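Local coordinates for multifunctional non-homologous end joining DNA repair protein LigD (PDB 2IRU) that probably works with Ku to repair DNA double-strand breaks by non-homologous end joining, this piece being its primase-like polymerase domain, which probably uses manganese ions, at residues T174-G179 with A267-L271. Coordinates in Å, arbitrary orientation, origin at the centre of the assembly. Numbering follows the deposited sequence.
Sequences TSGSKG and ALRQL
T174 ends strand 171-174, and S175-G179 form the tight loop that leads to its antiparallel neighbour, strand 180-186. S175 holds the loop closed. Its N gives a 3.2 Å backbone hydrogen bond to G179 O, and its OG (chi1 p) donates to the same G179 O at 3.0 Å. OG also accepts from S177 N at 3.1 Å, an ST turn. G176 has phi 89°, psi -14°, where a CB would jam against the preceding carbonyl O.

A267-L271 is extended from L268 onward and leads into strand 271-272. L268 points toward the loop, with CD2 4.1 Å from T174 CG2. R269 turns away. Its NH1 bonds Q270 O at 3.0 Å, and its guanidinium forms a salt bridge with E275. Q270 is the centre of the contact; its CA lies 5.2 Å from that of G176. With chi1 and chi2 both m, its side chain folds over the turn. OE1 accepts from G176 N at 2.7 Å, and CG sits 3.6 Å from S177 O. L271 joins through water 1, which accepts from L271 N at 3.0 Å, donates to Q270 OE1 at 2.8 Å and lies 2.7 Å from T174 OG1. R258 also bonds T174 OG1.

Residues S175-G179 belong to the likely nucleotide-binding loop of this archaeo-eukaryotic primase-type polymerase domain, with S177 beside R247 and K178 beside D142.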
ATOM      1  N   THR A 174       7.773   5.526  -0.929  1.00  8.05           N
ATOM      2  CA  THR A 174       8.403   4.906  -2.107  1.00  8.45           C
ATOM      3  C   THR A 174       7.825   3.486  -2.167  1.00  8.67           C
ATOM      4  O   THR A 174       7.748   2.821  -1.142  1.00  9.51           O
ATOM      5  CB  THR A 174       9.937   4.955  -2.091  1.00  9.01           C
ATOM      6  OG1 THR A 174      10.469   4.570  -0.812  1.00  7.27           O
ATOM      7  CG2 THR A 174      10.409   6.405  -2.436  1.00  6.01           C
ATOM      8  N   SER A 175       7.397   3.068  -3.339  1.00  8.23           N
ATOM      9  CA  SER A 175       6.596   1.832  -3.475  1.00  9.09           C
ATOM     10  C   SER A 175       7.362   0.539  -3.260  1.00  8.94           C
ATOM     11  O   SER A 175       6.716  -0.504  -3.094  1.00  8.86           O
ATOM     12  CB  SER A 175       5.959   1.752  -4.876  1.00  9.02           C
ATOM     13  OG  SER A 175       6.935   1.467  -5.843  1.00  9.90           O
ATOM     14  N   GLY A 176       8.704   0.565  -3.290  1.00  9.08           N
ATOM     15  CA  GLY A 176       9.525  -0.656  -3.251  1.00 10.25           C
ATOM     16  C   GLY A 176       9.799  -1.231  -4.628  1.00 11.54           C
ATOM     17  O   GLY A 176      10.656  -2.084  -4.789  1.00 10.34           O
ATOM     18  N   SER A 177       9.050  -0.750  -5.619  1.00 13.38           N
ATOM     19  CA  SER A 177       9.220  -1.161  -7.007  1.00 17.17           C
ATOM     20  C   SER A 177       9.862  -0.036  -7.799  1.00 18.38           C
ATOM     21  O   SER A 177      11.079   0.097  -7.801  1.00 19.29           O
ATOM     22  CB  SER A 177       7.862  -1.563  -7.601  1.00 17.93           C
ATOM     23  OG  SER A 177       7.415  -2.754  -6.998  1.00 23.39           O
ATOM     24  N   LYS A 178       9.029   0.773  -8.442  1.00 20.09           N
ATOM     25  CA  LYS A 178       9.445   1.886  -9.290  1.00 21.63           C
ATOM     26  C   LYS A 178       8.593   3.117  -8.921  1.00 21.34           C
ATOM     27  O   LYS A 178       9.053   4.272  -8.953  1.00 22.73           O
ATOM     28  CB  LYS A 178       9.200   1.505 -10.755  1.00 22.28           C
ATOM     29  CG  LYS A 178       9.521   2.599 -11.784  1.00 22.74           C
ATOM     30  CD  LYS A 178       9.672   2.022 -13.204  1.00 24.01           C
ATOM     31  CE  LYS A 178       8.317   1.680 -13.834  1.00 27.25           C
ATOM     32  NZ  LYS A 178       8.513   0.918 -15.100  1.00 26.90           N
ATOM     33  N   GLY A 179       7.347   2.854  -8.551  1.00 20.43           N
ATOM     34  CA  GLY A 179       6.409   3.924  -8.210  1.00 19.79           C
ATOM     35  C   GLY A 179       6.849   4.744  -7.009  1.00 18.88           C
ATOM     36  O   GLY A 179       7.750   4.364  -6.243  1.00 19.15           O
ATOM     37  N   ALA A 267      20.223  10.605  -5.263  1.00 22.19           N
ATOM     38  CA  ALA A 267      20.521   9.187  -5.077  1.00 22.04           C
ATOM     39  C   ALA A 267      19.364   8.445  -4.417  1.00 22.08           C
ATOM     40  O   ALA A 267      19.573   7.349  -3.894  1.00 22.15           O
ATOM     41  CB  ALA A 267      21.773   9.012  -4.230  1.00 22.02           C
ATOM     42  N   LEU A 268      18.168   9.040  -4.411  1.00 21.84           N
ATOM     43  CA  LEU A 268      17.004   8.373  -3.826  1.00 21.28           C
ATOM     44  C   LEU A 268      16.833   6.980  -4.426  1.00 20.74           C
ATOM     45  O   LEU A 268      16.916   6.772  -5.639  1.00 20.23           O
ATOM     46  CB  LEU A 268      15.706   9.188  -3.963  1.00 22.29           C
ATOM     47  CG  LEU A 268      14.438   8.578  -3.311  1.00 22.67           C
ATOM     48  CD1 LEU A 268      14.300   8.937  -1.843  1.00 24.31           C
ATOM     49  CD2 LEU A 268      13.188   9.020  -4.012  1.00 25.81           C
ATOM     50  N   ARG A 269      16.626   6.013  -3.545  1.00 19.94           N
ATOM     51  CA  ARG A 269      16.408   4.656  -3.976  1.00 19.21           C
ATOM     52  C   ARG A 269      15.375   3.998  -3.088  1.00 17.97           C
ATOM     53  O   ARG A 269      14.998   4.542  -2.047  1.00 17.42           O
ATOM     54  CB  ARG A 269      17.704   3.866  -3.903  1.00 19.35           C
ATOM     55  CG  ARG A 269      18.332   3.906  -2.538  1.00 20.86           C
ATOM     56  CD  ARG A 269      19.454   2.903  -2.436  1.00 23.76           C
ATOM     57  NE  ARG A 269      20.082   2.949  -1.123  1.00 25.00           N
ATOM     58  CZ  ARG A 269      19.599   2.387  -0.015  1.00 25.17           C
ATOM     59  NH1 ARG A 269      18.431   1.708  -0.009  1.00 22.08           N
ATOM     60  NH2 ARG A 269      20.300   2.519   1.111  1.00 27.97           N
ATOM     61  N   GLN A 270      14.938   2.816  -3.505  1.00 16.62           N
ATOM     62  CA  GLN A 270      13.992   2.031  -2.706  1.00 14.59           C
ATOM     63  C   GLN A 270      14.710   1.495  -1.458  1.00 14.75           C
ATOM     64  O   GLN A 270      15.929   1.230  -1.512  1.00 16.23           O
ATOM     65  CB  GLN A 270      13.463   0.869  -3.540  1.00 14.81           C
ATOM     66  CG  GLN A 270      12.809   1.305  -4.844  1.00 12.99           C
ATOM     67  CD  GLN A 270      11.607   2.219  -4.618  1.00 14.00           C
ATOM     68  OE1 GLN A 270      10.917   2.136  -3.589  1.00 13.84           O
ATOM     69  NE2 GLN A 270      11.351   3.097  -5.597  1.00 13.71           N
ATOM     70  N   LEU A 271      13.971   1.320  -0.363  1.00 14.06           N
ATOM     71  CA  LEU A 271      14.574   0.836   0.875  1.00 13.14           C
ATOM     72  C   LEU A 271      14.300  -0.640   1.122  1.00 13.08           C
ATOM     73  O   LEU A 271      13.252  -1.150   0.734  1.00 12.42           O
ATOM     74  CB  LEU A 271      14.091   1.656   2.076  1.00 13.46           C
ATOM     75  CG  LEU A 271      14.346   3.160   2.054  1.00 13.13           C
ATOM     76  CD1 LEU A 271      13.664   3.775   3.250  1.00 17.55           C
ATOM     77  CD2 LEU A 271      15.842   3.507   2.032  1.00 16.41           C
TER
HETATM   78  O   HOH W   1      11.069   1.951  -0.817  1.00 11.87           O